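Local coordinates for protein glutaredoxin (Chlorella sorokiniana, PDB 4I2U) that binds glutathione in its reduced state and probably reduces disulfides with glutathione's help, as a dithiol oxidoreductase of the thioredoxin fold maintaining cell redox balance, at residues A3-V8 against Q59-E64; I19-Y24 against A46-G51; C25-K30 against G83-D88. One frame throughout, in Å; residues are numbered along the deposited sequence.

Contact 1: residues A3-V8 against Q59-E64; sequences AAKQLV and QDYLLE. With GSH (glutathione), chain B.
Gln59 starts out away from segment 3-8: its extended chain carries NE2 to the glycine carboxylate of glutathione, where NE2 donates to GSH O32 at 2.8 Å. Two residues on, Tyr61 makes most of the contact. Its CG is anti to the backbone N (chi1 179°), which sends the ring across to the 3-8 helix. Lys5 lays its aliphatic chain over one face of that ring, a CH-pi contact with Lys5 CG 3.8 Å from the Tyr61 ring centroid and displaced toward the rim. Val8 comes in at the ring edge instead, its CB 3.5 Å from Tyr61 CD2. The polar ends of Lys5 and Tyr61 converge on one carboxylate, that of Asp9, which takes a salt bridge from the lysine and a hydrogen bond from the phenol, so the ring is fixed at its tip as well as packed along its side. Leu62 adds a looser apolar touch, CD2 lying 4.1 Å from Val8 CG1. The axes of segments 3-8 and 59-64 cross at -66° and come within 9.1 Å; beneath the crossing, Phe20 of strand 17-21 packs against Val8 and Leu62, so both helices cover the same side of the sheet.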
loop_
_atom_site.group_PDB
_atom_site.type_symbol
_atom_site.label_atom_id
_atom_site.label_comp_id
_atom_site.label_asym_id
_atom_site.label_seq_id
_atom_site.Cartn_x
_atom_site.Cartn_y
_atom_site.Cartn_z
ATOM N N ALA A 3 -19.059 -0.895 5.495
ATOM C CA ALA A 3 -17.943 -0.884 6.422
ATOM C C ALA A 3 -16.631 -1.023 5.663
ATOM O O ALA A 3 -15.682 -0.315 5.961
ATOM C CB ALA A 3 -18.082 -2.001 7.435
ATOM N N ALA A 4 -16.577 -1.943 4.703
ATOM C CA ALA A 4 -15.341 -2.195 3.960
ATOM C C ALA A 4 -14.924 -0.963 3.171
ATOM O O ALA A 4 -13.756 -0.580 3.187
ATOM C CB ALA A 4 -15.511 -3.388 3.021
ATOM N N LYS A 5 -15.871 -0.341 2.479
ATOM C CA LYS A 5 -15.572 0.847 1.700
ATOM C C LYS A 5 -15.082 1.962 2.612
ATOM O O LYS A 5 -14.100 2.652 2.306
ATOM C CB LYS A 5 -16.799 1.287 0.901
ATOM C CG LYS A 5 -16.583 2.588 0.125
ATOM C CD LYS A 5 -17.727 2.885 -0.820
ATOM C CE LYS A 5 -17.285 3.848 -1.917
ATOM N NZ LYS A 5 -16.889 5.163 -1.359
ATOM N N GLN A 6 -15.770 2.165 3.734
ATOM C CA GLN A 6 -15.377 3.234 4.646
ATOM C C GLN A 6 -13.983 2.977 5.197
ATOM O O GLN A 6 -13.173 3.899 5.336
ATOM C CB GLN A 6 -16.383 3.358 5.785
ATOM C CG GLN A 6 -16.206 4.607 6.633
ATOM C CD GLN A 6 -17.195 4.670 7.783
ATOM O OE1 GLN A 6 -16.894 4.242 8.900
ATOM N NE2 GLN A 6 -18.388 5.197 7.515
ATOM N N LEU A 7 -13.698 1.725 5.528
ATOM C CA LEU A 7 -12.370 1.364 6.007
ATOM C C LEU A 7 -11.293 1.698 4.987
ATOM O O LEU A 7 -10.288 2.347 5.302
ATOM C CB LEU A 7 -12.324 -0.122 6.349
ATOM C CG LEU A 7 -11.011 -0.726 6.863
ATOM C CD1 LEU A 7 -9.962 -0.973 5.787
ATOM C CD2 LEU A 7 -10.424 0.124 7.970
ATOM N N VAL A 8 -11.471 1.271 3.745
ATOM C CA VAL A 8 -10.447 1.511 2.742
ATOM C C VAL A 8 -10.293 3.002 2.476
ATOM O O VAL A 8 -9.172 3.533 2.488
ATOM C CB VAL A 8 -10.756 0.753 1.440
ATOM C CG1 VAL A 8 -9.813 1.174 0.345
ATOM C CG2 VAL A 8 -10.653 -0.766 1.686
ATOM N N GLN A 59 -11.227 -6.826 -0.018
ATOM C CA GLN A 59 -10.718 -7.135 -1.347
ATOM C C GLN A 59 -11.742 -6.834 -2.425
ATOM O O GLN A 59 -11.371 -6.362 -3.496
ATOM C CB GLN A 59 -10.295 -8.590 -1.458
ATOM C CG GLN A 59 -9.054 -8.919 -0.640
ATOM C CD GLN A 59 -8.577 -10.341 -0.877
ATOM O OE1 GLN A 59 -8.898 -11.260 -0.124
ATOM N NE2 GLN A 59 -7.830 -10.541 -1.954
ATOM N N ASP A 60 -13.013 -7.116 -2.155
ATOM C CA ASP A 60 -14.083 -6.792 -3.095
ATOM C C ASP A 60 -14.121 -5.298 -3.384
ATOM O O ASP A 60 -14.254 -4.890 -4.539
ATOM C CB ASP A 60 -15.437 -7.220 -2.524
ATOM C CG ASP A 60 -15.662 -8.703 -2.554
ATOM O OD1 ASP A 60 -14.933 -9.417 -3.275
ATOM O OD2 ASP A 60 -16.618 -9.134 -1.864
ATOM N N TYR A 61 -14.013 -4.464 -2.359
ATOM C CA TYR A 61 -13.998 -3.039 -2.610
ATOM C C TYR A 61 -12.730 -2.647 -3.344
ATOM O O TYR A 61 -12.754 -1.768 -4.208
ATOM C CB TYR A 61 -14.150 -2.228 -1.330
ATOM C CG TYR A 61 -14.103 -0.749 -1.624
ATOM C CD1 TYR A 61 -15.030 -0.150 -2.472
ATOM C CD2 TYR A 61 -13.097 0.038 -1.091
ATOM C CE1 TYR A 61 -14.955 1.219 -2.759
ATOM C CE2 TYR A 61 -13.011 1.396 -1.372
ATOM C CZ TYR A 61 -13.946 1.982 -2.204
ATOM O OH TYR A 61 -13.904 3.343 -2.477
ATOM N N LEU A 62 -11.589 -3.238 -2.996
ATOM C CA LEU A 62 -10.367 -2.947 -3.733
ATOM C C LEU A 62 -10.492 -3.268 -5.225
ATOM O O LEU A 62 -9.914 -2.568 -6.067
ATOM C CB LEU A 62 -9.160 -3.655 -3.096
ATOM C CG LEU A 62 -8.752 -3.069 -1.733
ATOM C CD1 LEU A 62 -7.846 -4.019 -0.965
ATOM C CD2 LEU A 62 -8.065 -1.709 -1.923
ATOM N N LEU A 63 -11.265 -4.294 -5.572
ATOM C CA LEU A 63 -11.542 -4.572 -6.977
ATOM C C LEU A 63 -12.283 -3.377 -7.595
ATOM O O LEU A 63 -11.955 -2.904 -8.701
ATOM C CB LEU A 63 -12.380 -5.834 -7.093
ATOM C CG LEU A 63 -12.970 -6.148 -8.463
ATOM C CD1 LEU A 63 -11.903 -6.297 -9.535
ATOM C CD2 LEU A 63 -13.812 -7.399 -8.357
ATOM N N GLU A 64 -13.286 -2.864 -6.888
ATOM C CA GLU A 64 -14.020 -1.708 -7.383
ATOM C C GLU A 64 -13.133 -0.481 -7.524
ATOM O O GLU A 64 -13.223 0.252 -8.524
ATOM C CB GLU A 64 -15.204 -1.397 -6.467
ATOM C CG GLU A 64 -16.247 -2.484 -6.388
ATOM C CD GLU A 64 -17.400 -2.059 -5.535
ATOM O OE1 GLU A 64 -17.292 -2.145 -4.305
ATOM O OE2 GLU A 64 -18.418 -1.600 -6.089
HETATM N N1 GSH B . 1.857 -9.849 -9.667
HETATM C CA1 GSH B . 0.997 -9.559 -8.509
HETATM C C1 GSH B . 1.703 -8.503 -7.699
HETATM O O11 GSH B . 2.805 -8.094 -8.114
HETATM O O12 GSH B . 1.170 -8.035 -6.661
HETATM C CB1 GSH B . 0.742 -10.866 -7.762
HETATM C CG1 GSH B . -0.224 -10.716 -6.593
HETATM C CD1 GSH B . -0.928 -12.025 -6.276
HETATM O OE1 GSH B . -1.371 -12.758 -7.164
HETATM N N2 GSH B . -1.086 -12.321 -4.999
HETATM C CA2 GSH B . -1.850 -13.494 -4.563
HETATM C C2 GSH B . -3.314 -13.182 -4.356
HETATM O O2 GSH B . -3.707 -12.030 -4.254
HETATM C CB2 GSH B . -1.245 -14.072 -3.282
HETATM S SG2 GSH B . 0.383 -14.819 -3.571
HETATM N N3 GSH B . -4.150 -14.211 -4.338
HETATM C CA3 GSH B . -5.577 -14.007 -4.294
HETATM C C3 GSH B . -6.108 -13.543 -2.959
HETATM O O31 GSH B . -5.401 -13.579 -1.932
HETATM O O32 GSH B . -7.292 -13.130 -2.971
#

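Contact 2: residues I19-Y24 against A46-G51; sequences IFSKTY and AIELDG. With GSH (glutathione), chain B.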
loop_
_atom_site.group_PDB
_atom_site.type_symbol
_atom_site.label_atom_id
_atom_site.label_comp_id
_atom_site.label_asym_id
_atom_site.label_seq_id
_atom_site.Cartn_x
_atom_site.Cartn_y
_atom_site.Cartn_z
ATOM N N ILE A 19 -0.494 -0.321 2.577
ATOM C CA ILE A 19 -0.401 -1.548 1.808
ATOM C C ILE A 19 -1.446 -2.522 2.337
ATOM O O ILE A 19 -1.399 -2.926 3.508
ATOM C CB ILE A 19 1.030 -2.129 1.805
ATOM C CG1 ILE A 19 1.052 -3.421 0.999
ATOM C CG2 ILE A 19 1.594 -2.328 3.227
ATOM C CD1 ILE A 19 2.459 -3.874 0.625
ATOM N N PHE A 20 -2.426 -2.850 1.505
ATOM C CA PHE A 20 -3.368 -3.919 1.834
ATOM C C PHE A 20 -2.665 -5.203 1.468
ATOM O O PHE A 20 -2.190 -5.356 0.341
ATOM C CB PHE A 20 -4.684 -3.733 1.068
ATOM C CG PHE A 20 -5.439 -2.500 1.505
ATOM C CD1 PHE A 20 -5.258 -1.290 0.864
ATOM C CD2 PHE A 20 -6.296 -2.534 2.597
ATOM C CE1 PHE A 20 -5.911 -0.152 1.294
ATOM C CE2 PHE A 20 -6.951 -1.406 3.035
ATOM C CZ PHE A 20 -6.766 -0.212 2.397
ATOM N N SER A 21 -2.595 -6.122 2.419
ATOM C CA SER A 21 -1.640 -7.208 2.417
ATOM C C SER A 21 -2.278 -8.486 2.930
ATOM O O SER A 21 -3.378 -8.482 3.462
ATOM C CB SER A 21 -0.484 -6.764 3.337
ATOM O OG SER A 21 0.480 -7.789 3.585
ATOM N N LYS A 22 -1.583 -9.601 2.724
ATOM C CA LYS A 22 -1.790 -10.817 3.510
ATOM C C LYS A 22 -0.439 -11.267 4.008
ATOM O O LYS A 22 0.572 -11.136 3.314
ATOM C CB LYS A 22 -2.472 -11.917 2.697
ATOM C CG LYS A 22 -3.897 -11.557 2.382
ATOM C CD LYS A 22 -4.636 -12.565 1.549
ATOM C CE LYS A 22 -6.020 -12.055 1.196
ATOM N NZ LYS A 22 -6.790 -13.044 0.418
ATOM N N THR A 23 -0.403 -11.776 5.227
ATOM C CA THR A 23 0.869 -12.033 5.912
ATOM C C THR A 23 1.765 -13.023 5.187
ATOM O O THR A 23 2.986 -12.938 5.264
ATOM C CB THR A 23 0.662 -12.529 7.352
ATOM O OG1 THR A 23 -0.099 -13.730 7.351
ATOM C CG2 THR A 23 -0.023 -11.462 8.196
ATOM N N TYR A 24 1.156 -13.961 4.478
ATOM C CA TYR A 24 1.838 -15.096 3.878
ATOM C C TYR A 24 2.260 -14.884 2.425
ATOM O O TYR A 24 2.911 -15.748 1.839
ATOM C CB TYR A 24 0.923 -16.312 3.937
ATOM C CG TYR A 24 -0.440 -16.135 3.299
ATOM C CD1 TYR A 24 -0.582 -16.057 1.922
ATOM C CD2 TYR A 24 -1.597 -16.062 4.079
ATOM C CE1 TYR A 24 -1.828 -15.925 1.320
ATOM C CE2 TYR A 24 -2.844 -15.920 3.484
ATOM C CZ TYR A 24 -2.940 -15.870 2.105
ATOM O OH TYR A 24 -4.151 -15.797 1.463
ATOM N N ALA A 46 0.123 -1.239 7.132
ATOM C CA ALA A 46 -0.103 -2.530 6.499
ATOM C C ALA A 46 -1.345 -3.168 7.081
ATOM O O ALA A 46 -1.370 -3.533 8.266
ATOM C CB ALA A 46 1.092 -3.438 6.723
ATOM N N ILE A 47 -2.352 -3.338 6.249
ATOM C CA ILE A 47 -3.647 -3.873 6.656
ATOM C C ILE A 47 -3.679 -5.332 6.188
ATOM O O ILE A 47 -3.701 -5.585 4.980
ATOM C CB ILE A 47 -4.817 -3.073 6.033
ATOM C CG1 ILE A 47 -4.726 -1.559 6.313
ATOM C CG2 ILE A 47 -6.147 -3.667 6.487
ATOM C CD1 ILE A 47 -4.721 -1.174 7.778
ATOM N N GLU A 48 -3.629 -6.270 7.133
ATOM C CA GLU A 48 -3.547 -7.690 6.810
ATOM C C GLU A 48 -4.934 -8.283 6.654
ATOM O O GLU A 48 -5.655 -8.501 7.637
ATOM C CB GLU A 48 -2.757 -8.461 7.859
ATOM C CG GLU A 48 -1.345 -7.928 8.089
ATOM C CD GLU A 48 -0.417 -7.981 6.879
ATOM O OE1 GLU A 48 -0.697 -8.642 5.875
ATOM O OE2 GLU A 48 0.660 -7.344 6.967
ATOM N N LEU A 49 -5.283 -8.612 5.429
ATOM C CA LEU A 49 -6.619 -9.060 5.073
ATOM C C LEU A 49 -6.846 -10.539 5.358
ATOM O O LEU A 49 -7.985 -11.000 5.274
ATOM C CB LEU A 49 -6.891 -8.744 3.606
ATOM C CG LEU A 49 -6.749 -7.265 3.262
ATOM C CD1 LEU A 49 -7.124 -7.006 1.816
ATOM C CD2 LEU A 49 -7.579 -6.401 4.167
ATOM N N ASP A 50 -5.796 -11.291 5.683
ATOM C CA ASP A 50 -5.963 -12.624 6.231
ATOM C C ASP A 50 -6.205 -12.593 7.751
ATOM O O ASP A 50 -6.671 -13.577 8.323
ATOM C CB ASP A 50 -4.776 -13.519 5.863
ATOM C CG ASP A 50 -3.443 -13.016 6.400
ATOM O OD1 ASP A 50 -3.151 -11.814 6.285
ATOM O OD2 ASP A 50 -2.648 -13.833 6.923
ATOM N N GLY A 51 -5.913 -11.463 8.396
ATOM C CA GLY A 51 -6.203 -11.278 9.813
ATOM C C GLY A 51 -7.592 -10.697 10.035
ATOM O O GLY A 51 -8.339 -11.172 10.892
HETATM N N1 GSH B . 1.857 -9.849 -9.667
HETATM C CA1 GSH B . 0.997 -9.559 -8.509
HETATM C C1 GSH B . 1.703 -8.503 -7.699
HETATM O O11 GSH B . 2.805 -8.094 -8.114
HETATM O O12 GSH B . 1.170 -8.035 -6.661
HETATM C CB1 GSH B . 0.742 -10.866 -7.762
HETATM C CG1 GSH B . -0.224 -10.716 -6.593
HETATM C CD1 GSH B . -0.928 -12.025 -6.276
HETATM O OE1 GSH B . -1.371 -12.758 -7.164
HETATM N N2 GSH B . -1.086 -12.321 -4.999
HETATM C CA2 GSH B . -1.850 -13.494 -4.563
HETATM C C2 GSH B . -3.314 -13.182 -4.356
HETATM O O2 GSH B . -3.707 -12.030 -4.254
HETATM C CB2 GSH B . -1.245 -14.072 -3.282
HETATM S SG2 GSH B . 0.383 -14.819 -3.571
HETATM N N3 GSH B . -4.150 -14.211 -4.338
HETATM C CA3 GSH B . -5.577 -14.007 -4.294
HETATM C C3 GSH B . -6.108 -13.543 -2.959
HETATM O O31 GSH B . -5.401 -13.579 -1.932
HETATM O O32 GSH B . -7.292 -13.130 -2.971
HETATM O O HOH W 1 -9.342 -12.093 2.572
#
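Strands 17-21 and 45-48 run parallel in register, Ile47 N donating to Ile19 O, Ser21 N to Ile47 O and Leu49 N to Ser21 O, the last of these almost perfectly straight at 179°. Phe20 and Ile47 lie side by side on one face of the sheet, with Phe20 CD2 3.8 Å from Ile47 CB. On the other face Ile19 CG2 meets Ala46 CB, and Ser21 OG donates to Glu48 OE1 at 2.7 Å, reaching the syn lone pair because the glutamate chain folds back at chi2 (-62°). The second oxygen, Glu48 OE2, is salt-bridged to Lys32.

Past the strand ends, Asp50 grips the loop at Thr23 with both oxygens. Its OD2 accepts from Thr23 OG1 through the syn lone pair at 2.6 Å, while Thr23 N approaches OD1 from above the carboxylate plane at 2.9 Å. An alanine in place of Asp50 would remove both acceptors and would probably loosen the loop that leads into helix 26-36. Just before Thr23, Lys22, extended beyond CG, runs past Asp50 and Leu49, and its NZ donates to GSH O31 at 2.8 Å, the tripeptide's glycine carboxylate; Gln59 OE1 is a second partner of that ammonium.

The pair forms the two strands of a beta-alpha-beta unit whose connecting helix 26-36 packs on the Ile19 and Ser21 face, while helices 3-14 and 55-66 cover the Phe20 face.

Contact 3: residues C25-K30 against G83-D88; sequences CPYCVK and GGDDTD. With GSH (glutathione), chain B.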
loop_
_atom_site.group_PDB
_atom_site.type_symbol
_atom_site.label_atom_id
_atom_site.label_comp_id
_atom_site.label_asym_id
_atom_site.label_seq_id
_atom_site.Cartn_x
_atom_site.Cartn_y
_atom_site.Cartn_z
ATOM N N CYS A 25 1.892 -13.741 1.851
ATOM C CA CYS A 25 2.091 -13.506 0.424
ATOM C C CYS A 25 3.461 -12.898 0.111
ATOM O O CYS A 25 3.823 -11.872 0.676
ATOM C CB CYS A 25 0.999 -12.565 -0.071
ATOM S SG CYS A 25 1.280 -11.872 -1.727
ATOM N N PRO A 26 4.217 -13.527 -0.800
ATOM C CA PRO A 26 5.547 -12.992 -1.111
ATOM C C PRO A 26 5.520 -11.670 -1.865
ATOM O O PRO A 26 6.480 -10.918 -1.814
ATOM C CB PRO A 26 6.178 -14.090 -1.972
ATOM C CG PRO A 26 4.984 -14.784 -2.615
ATOM C CD PRO A 26 3.940 -14.779 -1.540
ATOM N N TYR A 27 4.425 -11.378 -2.555
ATOM C CA TYR A 27 4.297 -10.089 -3.237
ATOM C C TYR A 27 4.071 -8.986 -2.219
ATOM O O TYR A 27 4.571 -7.869 -2.394
ATOM C CB TYR A 27 3.198 -10.146 -4.307
ATOM C CG TYR A 27 3.616 -11.054 -5.435
ATOM C CD1 TYR A 27 4.386 -10.572 -6.480
ATOM C CD2 TYR A 27 3.296 -12.398 -5.432
ATOM C CE1 TYR A 27 4.812 -11.387 -7.500
ATOM C CE2 TYR A 27 3.722 -13.224 -6.452
ATOM C CZ TYR A 27 4.472 -12.720 -7.481
ATOM O OH TYR A 27 4.880 -13.565 -8.476
ATOM N N CYS A 28 3.332 -9.288 -1.162
ATOM C CA CYS A 28 3.161 -8.365 -0.051
ATOM C C CYS A 28 4.483 -8.128 0.659
ATOM O O CYS A 28 4.841 -6.984 0.957
ATOM C CB CYS A 28 2.095 -8.891 0.916
ATOM S SG CYS A 28 0.470 -8.931 0.158
ATOM N N VAL A 29 5.235 -9.199 0.907
ATOM C CA VAL A 29 6.568 -9.057 1.503
ATOM C C VAL A 29 7.451 -8.185 0.612
ATOM O O VAL A 29 8.165 -7.300 1.091
ATOM C CB VAL A 29 7.218 -10.446 1.712
ATOM C CG1 VAL A 29 8.665 -10.304 2.127
ATOM C CG2 VAL A 29 6.435 -11.236 2.750
ATOM N N LYS A 30 7.419 -8.436 -0.689
ATOM C CA LYS A 30 8.230 -7.657 -1.628
ATOM C C LYS A 30 7.852 -6.167 -1.596
ATOM O O LYS A 30 8.719 -5.294 -1.612
ATOM C CB LYS A 30 8.031 -8.226 -3.035
ATOM C CG LYS A 30 8.763 -7.512 -4.147
ATOM C CD LYS A 30 8.344 -8.077 -5.520
ATOM C CE LYS A 30 8.650 -9.559 -5.665
ATOM N NZ LYS A 30 8.646 -9.934 -7.121
ATOM N N GLY A 83 0.566 -3.394 -7.399
ATOM C CA GLY A 83 0.850 -4.501 -6.508
ATOM C C GLY A 83 2.309 -4.599 -6.116
ATOM O O GLY A 83 3.033 -3.585 -6.064
ATOM N N GLY A 84 2.758 -5.804 -5.793
ATOM C CA GLY A 84 4.095 -5.979 -5.256
ATOM C C GLY A 84 5.184 -5.774 -6.289
ATOM O O GLY A 84 6.182 -5.079 -6.019
ATOM N N ASP A 85 5.026 -6.391 -7.459
ATOM C CA ASP A 85 5.979 -6.186 -8.532
ATOM C C ASP A 85 6.031 -4.712 -8.916
ATOM O O ASP A 85 7.102 -4.173 -9.125
ATOM C CB ASP A 85 5.617 -7.024 -9.744
ATOM C CG ASP A 85 5.905 -8.500 -9.548
ATOM O OD1 ASP A 85 6.663 -8.863 -8.623
ATOM O OD2 ASP A 85 5.340 -9.275 -10.332
ATOM N N ASP A 86 4.877 -4.054 -9.002
ATOM C CA ASP A 86 4.852 -2.636 -9.373
ATOM C C ASP A 86 5.586 -1.794 -8.345
ATOM O O ASP A 86 6.363 -0.889 -8.697
ATOM C CB ASP A 86 3.420 -2.096 -9.484
ATOM C CG ASP A 86 2.623 -2.718 -10.594
ATOM O OD1 ASP A 86 3.194 -3.022 -11.662
ATOM O OD2 ASP A 86 1.400 -2.877 -10.391
ATOM N N THR A 87 5.341 -2.055 -7.069
ATOM C CA THR A 87 5.929 -1.244 -6.017
ATOM C C THR A 87 7.437 -1.440 -5.994
ATOM O O THR A 87 8.199 -0.473 -5.827
ATOM C CB THR A 87 5.300 -1.579 -4.656
ATOM O OG1 THR A 87 3.902 -1.274 -4.681
ATOM C CG2 THR A 87 5.935 -0.774 -3.538
ATOM N N ASP A 88 7.887 -2.669 -6.143
ATOM C CA ASP A 88 9.310 -2.949 -6.225
ATOM C C ASP A 88 9.956 -2.240 -7.417
ATOM O O ASP A 88 11.038 -1.662 -7.299
ATOM C CB ASP A 88 9.518 -4.452 -6.328
ATOM C CG ASP A 88 10.962 -4.828 -6.303
ATOM O OD1 ASP A 88 11.568 -4.762 -5.210
ATOM O OD2 ASP A 88 11.490 -5.163 -7.386
HETATM N N1 GSH B . 1.857 -9.849 -9.667
HETATM C CA1 GSH B . 0.997 -9.559 -8.509
HETATM C C1 GSH B . 1.703 -8.503 -7.699
HETATM O O11 GSH B . 2.805 -8.094 -8.114
HETATM O O12 GSH B . 1.170 -8.035 -6.661
HETATM C CB1 GSH B . 0.742 -10.866 -7.762
HETATM C CG1 GSH B . -0.224 -10.716 -6.593
HETATM C CD1 GSH B . -0.928 -12.025 -6.276
HETATM O OE1 GSH B . -1.371 -12.758 -7.164
HETATM N N2 GSH B . -1.086 -12.321 -4.999
HETATM C CA2 GSH B . -1.850 -13.494 -4.563
HETATM C C2 GSH B . -3.314 -13.182 -4.356
HETATM O O2 GSH B . -3.707 -12.030 -4.254
HETATM C CB2 GSH B . -1.245 -14.072 -3.282
HETATM S SG2 GSH B . 0.383 -14.819 -3.571
HETATM N N3 GSH B . -4.150 -14.211 -4.338
HETATM C CA3 GSH B . -5.577 -14.007 -4.294
HETATM C C3 GSH B . -6.108 -13.543 -2.959
HETATM O O31 GSH B . -5.401 -13.579 -1.932
HETATM O O32 GSH B . -7.292 -13.130 -2.971
HETATM O O HOH W 2 6.063 -11.904 -10.543
HETATM O O HOH W 3 11.361 -5.423 -2.571
#
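In this thioredoxin fold, the CPYC sequence at the start of helix 26-36, consistent with the redox motif of dithiol glutaredoxins, sits beside the start of helix 84-93, and glutathione lies along both helix ends. The short helical segments run nearly parallel, 19° apart, and their backbones come nearest at Tyr27 and Gly84.

Hydrogen bonds gather at the two helix starts. Cys25 is the N-cap, its SG accepting from Cys28 N at 3.3 Å; this bond and the helix dipole would be expected to stabilise a thiolate there. Gly83 caps the other helix, its carbonyl oxygen taking both Thr87 N and Thr87 OG1, while Asp86 OD2 reaches back to Gly83 N. The next two amides hold the alpha-carboxylate of the ligand's gamma-glutamyl residue: Gly84 N donates to GSH O12 and Asp85 N to GSH O11, each at 2.9 Å and nearly straight. A CB on Gly83 would run into GSH O12, and one on Gly84 into Tyr27 O.

The charged contact is a salt bridge. Lys30 bends at chi3 (-60°) to bring NZ 2.7 Å from Asp85 OD1, which it meets nearly along the C-O axis. Asp85 OD1 also lies in the plane of the Tyr27 ring, at its edge, 3.3 Å from Tyr27 CE1.

Packing is lighter. GSH CB1 sits over the centre of one Tyr27 face, 3.6 Å above the plane, and Lys30 CG rests on Asp88 CB. Two waters link the segments, one between Tyr27 OH and Asp85 OD2, the other between Lys30 O and Asp88 OD1. At the thiol end of the ligand, Cys25 SG stands 3.6 Å from GSH SG2, close but without a disulfide.

Overall arrangement
Along the chain the segments come in the order 3-8, 19-24, 25-30, 46-51, 59-64 and 83-88, so contact 2 falls wholly within the span of contact 1 and contact 3 alternates with each of the others. Contact 2 lies in the sheet, its centre about 14 Å from that of contact 1 and about 12 Å from that of contact 3, and touches both: Leu49 packs on Gln59 beside the ligand, while Ser21 lies against Cys28. Contacts 1 and 3, with centres about 20 Å apart and no direct touch, are bridged by glutathione, whose glycine end is held by contacts 1 and 2 and whose gamma-glutamyl end by contact 3.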